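Local coordinates for protein putative glucose-6-phosphate 1-epimerase (Salmonella typhimurium, PDB 2HTA) that probably interconverts the alpha and beta anomers of glucose 6-phosphate and related hexose 6-phosphates, as a monomeric mutarotase of the aldose 1-epimerase family, at residues A[159-167]-A[299-307]; A[192-203]-A[223-234]. One frame throughout, in Å; residues are numbered along the deposited sequence.

Interaction 1 (A[159-167]-A[299-307])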
loop_
_atom_site.group_PDB
_atom_site.type_symbol
_atom_site.label_atom_id
_atom_site.label_comp_id
_atom_site.label_asym_id
_atom_site.label_seq_id
_atom_site.Cartn_x
_atom_site.Cartn_y
_atom_site.Cartn_z
ATOM N N GLY A 159 -3.716 -11.593 9.251
ATOM C CA GLY A 159 -3.469 -12.576 10.281
ATOM C C GLY A 159 -2.015 -12.615 10.588
ATOM O O GLY A 159 -1.354 -11.588 10.720
ATOM N N LYS A 160 -1.478 -13.826 10.719
ATOM C CA LYS A 160 0.003 -14.000 10.846
ATOM C C LYS A 160 0.750 -13.428 9.619
ATOM O O LYS A 160 1.883 -12.938 9.717
ATOM C CB LYS A 160 0.281 -15.518 10.967
ATOM C CG LYS A 160 1.753 -15.883 11.050
ATOM C CD LYS A 160 1.979 -17.414 11.338
ATOM C CE LYS A 160 1.349 -18.250 10.239
ATOM N NZ LYS A 160 1.787 -19.718 10.171
ATOM N N THR A 161 0.133 -13.539 8.453
ATOM C CA THR A 161 0.662 -12.864 7.301
ATOM C C THR A 161 -0.437 -11.896 6.784
ATOM O O THR A 161 -1.576 -11.845 7.297
ATOM C CB THR A 161 0.999 -13.830 6.170
ATOM O OG1 THR A 161 -0.177 -14.481 5.714
ATOM C CG2 THR A 161 2.099 -14.889 6.558
ATOM N N CYS A 162 -0.110 -11.137 5.748
ATOM C CA CYS A 162 -1.095 -10.185 5.224
ATOM C C CYS A 162 -1.146 -10.390 3.716
ATOM O O CYS A 162 -0.091 -10.363 3.079
ATOM C CB CYS A 162 -0.634 -8.777 5.585
ATOM S SG CYS A 162 -1.780 -7.480 4.916
ATOM N N GLU A 163 -2.327 -10.645 3.154
ATOM C CA GLU A 163 -2.476 -10.791 1.713
ATOM C C GLU A 163 -3.354 -9.665 1.210
ATOM O O GLU A 163 -4.342 -9.292 1.853
ATOM C CB GLU A 163 -3.080 -12.114 1.320
ATOM C CG GLU A 163 -2.342 -13.278 1.961
ATOM C CD GLU A 163 -3.017 -14.603 1.617
ATOM O OE1 GLU A 163 -3.777 -14.635 0.588
ATOM O OE2 GLU A 163 -2.780 -15.585 2.364
ATOM N N ILE A 164 -2.979 -9.133 0.049
ATOM C CA ILE A 164 -3.726 -8.020 -0.584
ATOM C C ILE A 164 -3.931 -8.465 -2.021
ATOM O O ILE A 164 -2.973 -8.868 -2.657
ATOM C CB ILE A 164 -2.925 -6.715 -0.516
ATOM C CG1 ILE A 164 -2.614 -6.394 0.958
ATOM C CG2 ILE A 164 -3.758 -5.537 -1.175
ATOM C CD1 ILE A 164 -1.416 -5.468 1.189
ATOM N N GLU A 165 -5.164 -8.460 -2.511
ATOM C CA GLU A 165 -5.392 -8.805 -3.916
ATOM C C GLU A 165 -6.344 -7.770 -4.513
ATOM O O GLU A 165 -7.448 -7.562 -4.003
ATOM C CB GLU A 165 -5.996 -10.204 -4.011
ATOM C CG GLU A 165 -6.392 -10.649 -5.463
ATOM C CD GLU A 165 -7.172 -11.968 -5.471
ATOM O OE1 GLU A 165 -8.300 -12.025 -4.923
ATOM O OE2 GLU A 165 -6.651 -12.960 -6.020
ATOM N N LEU A 166 -5.891 -7.093 -5.552
ATOM C CA LEU A 166 -6.700 -6.151 -6.318
ATOM C C LEU A 166 -7.203 -6.750 -7.644
ATOM O O LEU A 166 -6.424 -7.272 -8.437
ATOM C CB LEU A 166 -5.855 -4.909 -6.608
ATOM C CG LEU A 166 -6.642 -3.815 -7.336
ATOM C CD1 LEU A 166 -7.698 -3.135 -6.430
ATOM C CD2 LEU A 166 -5.645 -2.795 -7.923
ATOM N N GLU A 167 -8.492 -6.612 -7.932
ATOM C CA GLU A 167 -9.086 -7.253 -9.117
ATOM C C GLU A 167 -10.030 -6.240 -9.773
ATOM O O GLU A 167 -10.926 -5.687 -9.102
ATOM C CB GLU A 167 -9.882 -8.476 -8.651
ATOM C CG GLU A 167 -10.632 -9.183 -9.727
ATOM C CD GLU A 167 -11.337 -10.452 -9.147
ATOM O OE1 GLU A 167 -12.577 -10.447 -8.858
ATOM O OE2 GLU A 167 -10.595 -11.433 -8.955
ATOM N N ARG A 299 -5.613 -8.637 -12.273
ATOM C CA ARG A 299 -5.344 -8.879 -10.881
ATOM C C ARG A 299 -3.945 -8.379 -10.568
ATOM O O ARG A 299 -3.058 -8.408 -11.421
ATOM C CB ARG A 299 -5.469 -10.393 -10.562
ATOM C CG ARG A 299 -6.900 -10.927 -10.747
ATOM C CD ARG A 299 -7.123 -12.273 -10.043
ATOM N NE ARG A 299 -6.614 -13.375 -10.851
ATOM C CZ ARG A 299 -5.679 -14.234 -10.434
ATOM N NH1 ARG A 299 -5.187 -14.110 -9.207
ATOM N NH2 ARG A 299 -5.260 -15.238 -11.221
ATOM N N LEU A 300 -3.747 -7.907 -9.335
ATOM C CA LEU A 300 -2.423 -7.577 -8.822
ATOM C C LEU A 300 -2.466 -7.954 -7.312
ATOM O O LEU A 300 -3.482 -7.687 -6.630
ATOM C CB LEU A 300 -2.214 -6.078 -8.930
ATOM C CG LEU A 300 -0.819 -5.473 -8.733
ATOM C CD1 LEU A 300 0.199 -6.017 -9.798
ATOM C CD2 LEU A 300 -0.916 -3.938 -8.739
ATOM N N ALA A 301 -1.413 -8.617 -6.822
ATOM C CA ALA A 301 -1.428 -9.090 -5.415
ATOM C C ALA A 301 -0.093 -8.945 -4.771
ATOM O O ALA A 301 0.953 -9.088 -5.411
ATOM C CB ALA A 301 -1.921 -10.558 -5.305
ATOM N N GLN A 302 -0.153 -8.710 -3.462
ATOM C CA GLN A 302 1.028 -8.637 -2.617
ATOM C C GLN A 302 0.754 -9.428 -1.298
ATOM O O GLN A 302 -0.341 -9.310 -0.746
ATOM C CB GLN A 302 1.300 -7.165 -2.307
ATOM C CG GLN A 302 2.576 -6.974 -1.441
ATOM C CD GLN A 302 2.847 -5.555 -1.091
ATOM O OE1 GLN A 302 2.674 -5.163 0.057
ATOM N NE2 GLN A 302 3.273 -4.747 -2.095
ATOM N N THR A 303 1.716 -10.242 -0.859
ATOM C CA THR A 303 1.686 -10.934 0.413
ATOM C C THR A 303 2.898 -10.469 1.209
ATOM O O THR A 303 3.978 -10.253 0.663
ATOM C CB THR A 303 1.634 -12.469 0.199
ATOM O OG1 THR A 303 0.368 -12.756 -0.409
ATOM C CG2 THR A 303 1.700 -13.221 1.547
ATOM N N ILE A 304 2.652 -10.205 2.489
ATOM C CA ILE A 304 3.658 -9.739 3.409
ATOM C C ILE A 304 3.827 -10.752 4.552
ATOM O O ILE A 304 2.829 -11.219 5.167
ATOM C CB ILE A 304 3.252 -8.364 4.021
ATOM C CG1 ILE A 304 2.782 -7.390 2.924
ATOM C CG2 ILE A 304 4.455 -7.813 4.860
ATOM C CD1 ILE A 304 2.001 -6.133 3.478
ATOM N N CYS A 305 5.081 -11.037 4.868
ATOM C CA CYS A 305 5.428 -12.058 5.898
ATOM C C CYS A 305 6.561 -11.449 6.721
ATOM O O CYS A 305 7.494 -10.847 6.163
ATOM C CB CYS A 305 5.916 -13.314 5.144
ATOM S SG CYS A 305 6.410 -14.621 6.180
ATOM N N VAL A 306 6.495 -11.569 8.048
ATOM C CA VAL A 306 7.571 -11.102 8.908
ATOM C C VAL A 306 8.372 -12.278 9.496
ATOM O O VAL A 306 7.792 -13.293 9.865
ATOM C CB VAL A 306 7.037 -10.236 10.068
ATOM C CG1 VAL A 306 8.220 -9.678 10.876
ATOM C CG2 VAL A 306 6.235 -9.119 9.515
ATOM N N ALA A 307 9.705 -12.129 9.545
ATOM C CA ALA A 307 10.599 -13.159 10.151
ATOM C C ALA A 307 11.640 -12.511 11.032
ATOM O O ALA A 307 12.082 -11.396 10.790
ATOM C CB ALA A 307 11.265 -13.998 9.110
HETATM O O HOH W 1 4.466 -13.237 9.023
#

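Interaction 2 (A[192-203]-A[223-234])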
loop_
_atom_site.group_PDB
_atom_site.type_symbol
_atom_site.label_atom_id
_atom_site.label_comp_id
_atom_site.label_asym_id
_atom_site.label_seq_id
_atom_site.Cartn_x
_atom_site.Cartn_y
_atom_site.Cartn_z
ATOM N N VAL A 192 17.242 -3.748 0.815
ATOM C CA VAL A 192 16.218 -4.625 0.242
ATOM C C VAL A 192 16.883 -5.501 -0.802
ATOM O O VAL A 192 17.580 -4.992 -1.683
ATOM C CB VAL A 192 15.057 -3.798 -0.379
ATOM C CG1 VAL A 192 13.977 -4.739 -0.986
ATOM C CG2 VAL A 192 14.443 -2.893 0.711
ATOM N N SER A 193 16.680 -6.811 -0.698
ATOM C CA SER A 193 17.259 -7.751 -1.659
ATOM C C SER A 193 16.137 -8.351 -2.491
ATOM O O SER A 193 14.946 -8.098 -2.203
ATOM C CB SER A 193 18.046 -8.859 -0.912
ATOM O OG SER A 193 17.204 -9.510 -0.006
ATOM N N GLY A 194 16.508 -9.176 -3.476
ATOM C CA GLY A 194 15.574 -9.871 -4.319
ATOM C C GLY A 194 15.073 -8.968 -5.436
ATOM O O GLY A 194 14.119 -9.300 -6.120
ATOM N N LEU A 195 15.763 -7.864 -5.651
ATOM C CA LEU A 195 15.307 -6.852 -6.647
ATOM C C LEU A 195 15.811 -7.048 -8.079
ATOM O O LEU A 195 15.502 -6.232 -8.979
ATOM C CB LEU A 195 15.631 -5.440 -6.154
ATOM C CG LEU A 195 14.857 -4.999 -4.905
ATOM C CD1 LEU A 195 15.448 -3.689 -4.344
ATOM C CD2 LEU A 195 13.340 -4.878 -5.089
ATOM N N GLY A 196 16.537 -8.130 -8.311
ATOM C CA GLY A 196 16.946 -8.457 -9.668
ATOM C C GLY A 196 18.089 -7.597 -10.203
ATOM O O GLY A 196 19.081 -7.350 -9.491
ATOM N N ASP A 197 17.981 -7.169 -11.463
ATOM C CA ASP A 197 19.113 -6.529 -12.113
ATOM C C ASP A 197 18.788 -5.129 -12.637
ATOM O O ASP A 197 19.227 -4.124 -12.036
ATOM C CB ASP A 197 19.795 -7.494 -13.150
ATOM C CG ASP A 197 18.828 -8.072 -14.222
ATOM O OD1 ASP A 197 17.632 -7.663 -14.379
ATOM O OD2 ASP A 197 19.345 -8.955 -14.973
ATOM N N ARG A 198 18.055 -5.048 -13.751
ATOM C CA ARG A 198 17.811 -3.698 -14.363
ATOM C C ARG A 198 16.782 -2.907 -13.598
ATOM O O ARG A 198 15.821 -3.480 -13.035
ATOM C CB ARG A 198 17.400 -3.847 -15.818
ATOM C CG ARG A 198 18.534 -4.548 -16.607
ATOM C CD ARG A 198 18.320 -4.576 -18.159
ATOM N NE ARG A 198 19.651 -4.830 -18.760
ATOM C CZ ARG A 198 20.473 -3.881 -19.222
ATOM N NH1 ARG A 198 20.114 -2.594 -19.234
ATOM N NH2 ARG A 198 21.650 -4.242 -19.714
ATOM N N PHE A 199 16.934 -1.577 -13.619
ATOM C CA PHE A 199 15.996 -0.669 -12.985
ATOM C C PHE A 199 15.987 0.677 -13.695
ATOM O O PHE A 199 16.930 1.003 -14.437
ATOM C CB PHE A 199 16.300 -0.419 -11.495
ATOM C CG PHE A 199 17.669 0.133 -11.231
ATOM C CD1 PHE A 199 17.864 1.520 -11.141
ATOM C CD2 PHE A 199 18.747 -0.708 -11.023
ATOM C CE1 PHE A 199 19.135 2.056 -10.866
ATOM C CE2 PHE A 199 20.035 -0.170 -10.738
ATOM C CZ PHE A 199 20.209 1.230 -10.671
ATOM N N ILE A 200 14.907 1.394 -13.514
ATOM C CA ILE A 200 14.802 2.792 -14.011
ATOM C C ILE A 200 14.900 3.653 -12.780
ATOM O O ILE A 200 14.161 3.448 -11.821
ATOM C CB ILE A 200 13.461 3.031 -14.741
ATOM C CG1 ILE A 200 13.437 2.174 -16.007
ATOM C CG2 ILE A 200 13.316 4.529 -15.185
ATOM C CD1 ILE A 200 11.977 1.808 -16.462
ATOM N N ASP A 201 15.848 4.589 -12.799
ATOM C CA ASP A 201 16.077 5.488 -11.677
ATOM C C ASP A 201 15.365 6.809 -11.955
ATOM O O ASP A 201 15.890 7.676 -12.701
ATOM C CB ASP A 201 17.590 5.713 -11.532
ATOM C CG ASP A 201 17.958 6.505 -10.307
ATOM O OD1 ASP A 201 17.058 7.123 -9.725
ATOM O OD2 ASP A 201 19.161 6.548 -9.959
ATOM N N LYS A 202 14.208 6.992 -11.313
ATOM C CA LYS A 202 13.374 8.173 -11.517
ATOM C C LYS A 202 13.969 9.430 -10.865
ATOM O O LYS A 202 13.561 10.538 -11.178
ATOM C CB LYS A 202 11.989 7.913 -10.930
ATOM C CG LYS A 202 11.170 6.995 -11.844
ATOM C CD LYS A 202 9.675 7.193 -11.598
ATOM C CE LYS A 202 9.144 6.037 -10.769
ATOM N NZ LYS A 202 7.656 6.083 -10.683
ATOM N N VAL A 203 14.887 9.240 -9.920
ATOM C CA VAL A 203 15.576 10.350 -9.306
ATOM C C VAL A 203 16.568 10.942 -10.299
ATOM O O VAL A 203 16.820 12.125 -10.259
ATOM C CB VAL A 203 16.304 9.988 -7.980
ATOM C CG1 VAL A 203 17.208 11.136 -7.468
ATOM C CG2 VAL A 203 15.315 9.628 -6.885
ATOM N N ASP A 223 14.297 6.274 -5.833
ATOM C CA ASP A 223 13.004 6.092 -6.490
ATOM C C ASP A 223 13.265 5.291 -7.745
ATOM O O ASP A 223 13.685 5.833 -8.760
ATOM C CB ASP A 223 12.334 7.448 -6.811
ATOM C CG ASP A 223 10.873 7.289 -7.244
ATOM O OD1 ASP A 223 10.398 6.112 -7.360
ATOM O OD2 ASP A 223 10.181 8.326 -7.447
ATOM N N ARG A 224 13.098 3.978 -7.646
ATOM C CA ARG A 224 13.552 3.048 -8.663
ATOM C C ARG A 224 12.454 2.067 -9.030
ATOM O O ARG A 224 11.732 1.537 -8.140
ATOM C CB ARG A 224 14.799 2.292 -8.181
ATOM C CG ARG A 224 16.037 3.249 -8.249
ATOM C CD ARG A 224 17.186 2.772 -7.441
ATOM N NE ARG A 224 18.242 3.768 -7.666
ATOM C CZ ARG A 224 19.526 3.482 -7.700
ATOM N NH1 ARG A 224 19.926 2.233 -7.467
ATOM N NH2 ARG A 224 20.405 4.448 -7.965
ATOM N N VAL A 225 12.307 1.844 -10.339
ATOM C CA VAL A 225 11.405 0.843 -10.874
ATOM C C VAL A 225 12.218 -0.365 -11.302
ATOM O O VAL A 225 13.005 -0.303 -12.260
ATOM C CB VAL A 225 10.619 1.359 -12.129
ATOM C CG1 VAL A 225 9.596 0.283 -12.563
ATOM C CG2 VAL A 225 9.975 2.753 -11.846
ATOM N N TYR A 226 12.119 -1.467 -10.577
ATOM C CA TYR A 226 12.845 -2.674 -10.965
ATOM C C TYR A 226 12.091 -3.428 -12.071
ATOM O O TYR A 226 10.898 -3.670 -11.968
ATOM C CB TYR A 226 13.112 -3.544 -9.690
ATOM C CG TYR A 226 13.898 -2.688 -8.700
ATOM C CD1 TYR A 226 13.247 -1.901 -7.767
ATOM C CD2 TYR A 226 15.306 -2.578 -8.801
ATOM C CE1 TYR A 226 13.973 -1.083 -6.895
ATOM C CE2 TYR A 226 16.013 -1.769 -7.963
ATOM C CZ TYR A 226 15.336 -1.009 -7.016
ATOM O OH TYR A 226 16.038 -0.200 -6.159
ATOM N N LEU A 227 12.814 -3.790 -13.130
ATOM C CA LEU A 227 12.229 -4.386 -14.345
ATOM C C LEU A 227 12.240 -5.909 -14.301
ATOM O O LEU A 227 11.522 -6.560 -15.053
ATOM C CB LEU A 227 13.048 -3.892 -15.551
ATOM C CG LEU A 227 13.051 -2.363 -15.725
ATOM C CD1 LEU A 227 13.875 -2.041 -16.982
ATOM C CD2 LEU A 227 11.638 -1.879 -15.849
ATOM N N ASN A 228 13.051 -6.494 -13.406
ATOM C CA ASN A 228 13.231 -7.927 -13.400
ATOM C C ASN A 228 13.448 -8.451 -11.954
ATOM O O ASN A 228 14.341 -9.259 -11.706
ATOM C CB ASN A 228 14.419 -8.295 -14.265
ATOM C CG ASN A 228 14.496 -9.774 -14.585
ATOM O OD1 ASN A 228 13.478 -10.463 -14.816
ATOM N ND2 ASN A 228 15.729 -10.285 -14.606
ATOM N N PRO A 229 12.609 -7.987 -11.013
ATOM C CA PRO A 229 12.753 -8.390 -9.627
ATOM C C PRO A 229 12.277 -9.831 -9.449
ATOM O O PRO A 229 11.508 -10.366 -10.275
ATOM C CB PRO A 229 11.826 -7.391 -8.889
ATOM C CG PRO A 229 10.688 -7.195 -9.904
ATOM C CD PRO A 229 11.475 -7.050 -11.199
ATOM N N GLU A 230 12.756 -10.472 -8.371
ATOM C CA GLU A 230 12.300 -11.780 -8.014
ATOM C C GLU A 230 10.918 -11.669 -7.379
ATOM O O GLU A 230 10.524 -10.591 -7.001
ATOM C CB GLU A 230 13.289 -12.422 -7.054
ATOM C CG GLU A 230 14.659 -12.758 -7.692
ATOM C CD GLU A 230 15.790 -12.890 -6.673
ATOM O OE1 GLU A 230 15.573 -13.157 -5.476
ATOM O OE2 GLU A 230 16.935 -12.806 -7.117
ATOM N N ALA A 231 10.221 -12.810 -7.220
ATOM C CA ALA A 231 8.887 -12.836 -6.638
ATOM C C ALA A 231 8.898 -12.243 -5.238
ATOM O O ALA A 231 7.946 -11.572 -4.823
ATOM C CB ALA A 231 8.343 -14.294 -6.562
ATOM N N CYS A 232 9.964 -12.532 -4.490
ATOM C CA CYS A 232 10.030 -12.101 -3.099
ATOM C C CYS A 232 11.105 -11.021 -2.905
ATOM O O CYS A 232 12.301 -11.280 -3.112
ATOM C CB CYS A 232 10.341 -13.340 -2.238
ATOM S SG CYS A 232 10.245 -12.888 -0.466
ATOM N N SER A 233 10.693 -9.816 -2.529
ATOM C CA SER A 233 11.637 -8.822 -2.066
ATOM C C SER A 233 11.869 -9.036 -0.579
ATOM O O SER A 233 10.927 -9.340 0.148
ATOM C CB SER A 233 11.073 -7.386 -2.244
ATOM O OG SER A 233 10.590 -7.128 -3.578
ATOM N N VAL A 234 13.093 -8.843 -0.094
ATOM C CA VAL A 234 13.296 -9.012 1.340
ATOM C C VAL A 234 13.856 -7.718 1.909
ATOM O O VAL A 234 14.913 -7.239 1.439
ATOM C CB VAL A 234 14.266 -10.164 1.651
ATOM C CG1 VAL A 234 14.489 -10.286 3.193
ATOM C CG2 VAL A 234 13.793 -11.479 1.014
HETATM O O HOH W 2 11.553 -8.529 -5.557
HETATM O O HOH W 3 15.254 -5.803 -11.677
HETATM O O HOH W 4 17.799 -10.317 -6.959
HETATM O O HOH W 5 16.944 6.432 -7.219
#

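Interaction 1 (A[159-167]-A[299-307])
The flat groups that meet here are the guanidinium of Arg299 and the carboxylates of Glu165 and Glu167, and none of them stacks. Glu165 approaches the guanidinium obliquely, its OE2 lying 3.7 Å from Arg299 NH1, a long salt bridge with the two planes 81° apart. Glu167 runs alongside Arg299 and meets its aliphatic part, OE2 lying 3.7 Å from Arg299 CD; the other oxygen, OE1, is hydrogen-bonded to His169 and forms a salt bridge with Arg155. A bend at chi3 (-81°) turns the arginine tip away from Glu167 toward Glu165.

Strands 162-167 and 299-307 run antiparallel, their axes at 172° and 4.6 Å apart at the closest. Three hydrogen-bonded pairs, Cys162 with Ile304, Ile164 with Gln302 and Leu166 with Leu300, each contribute two N-H...O bonds; the shortest, Leu166 N to Leu300 O, is 2.7 Å. Beyond the Cys162-Ile304 pair, water 1 accepts from Val306 N and donates to Lys160 O, continuing the connection where direct bonding ends.

The two faces differ in chemistry. On the Glu163, Glu165 and Glu167 side, Glu163 CG lies 3.6 Å from Thr303 OG1, the two side chains pointing the same way. On the other, buried side, Ile164 CD1 and Ile304 CD1 meet at 4.2 Å, with Leu62 and Trp65 of strand 61-67 packed against this face.

Gln302 is the polar exception there: CG is anti to the backbone N, and the extended chain carries the amide to Ser180, which bonds OE1, and Thr283, which bonds NE2. Both amide atoms are thus engaged in a buried setting, close to the inferred catalytic Glu282 and His179 (side chains about 6 and 8 Å away), on a sheet whose other face carries the charged groups.

Interaction 2 (A[192-203]-A[223-234])
Arg224 lies alongside Phe199, and its side chain can be followed outward. CB sits 3.9 Å from Ile200 O, CG packs on Phe199 CD1, and CD lies equally near CD1 and CE1 of that ring. NE donates to water 5, which also joins Asp201 OD1 and Asp223 N. At the tip, Phe199 CE1 lies over the centre of one guanidinium face, 3.4 Å above its plane, with ring and guanidinium only 21° apart. NH1 bonds Gln216. Arg224 NH2 makes a salt bridge to Asp201 OD2 at 3.2 Å; that oxygen, met from above the carboxylate plane, also accepts from Asn204.

Phe199 reaches this position because CG sits between the backbone N and carbonyl carbon (chi1 58°). Its CB also touches Tyr226 CD2, and Leu195 CD1 makes a CH-pi contact over one face of the Tyr226 ring, 4.0 Å from the centroid and offset toward the rim.

Asp197 OD1 takes Asn228 ND2 and Arg198 N from opposite faces of its carboxylate, so one oxygen joins the start of strand 198-201 to the loop at Asn228. Asp223, a substrate-binding residue by similarity, is held through its backbone: Asp223 O accepts from Lys202 N at 2.9 Å.

Strands 198-201 and 223-226 cross at 147°, flanked by strands 207-210 and 253-258. A second antiparallel pairing, Ser193 with Val234, is separated from theirs by loops and belongs to the sheet containing strand 242-249.

Interaction 2 is nested along the chain within the loop closed by interaction 1: 159-167 comes first, then 192-203 and 223-234, and 299-307 last. Their centres are 19 Å apart and their nearest atoms about 7 Å, so they do not touch. They share the nine-stranded antiparallel sheet, in which strands 242-249 and 232-237 lie between 298-308 and 191-193. The other half of interaction 2, strands 198-201 and 222-226, belongs to the eight-stranded sheet that also carries His179 and Glu282. The side chains of Gln302 and Asp223 both come close to that of Glu282, so the two contacts approach the probable catalytic centre from different parts of the mutarotase beta fold.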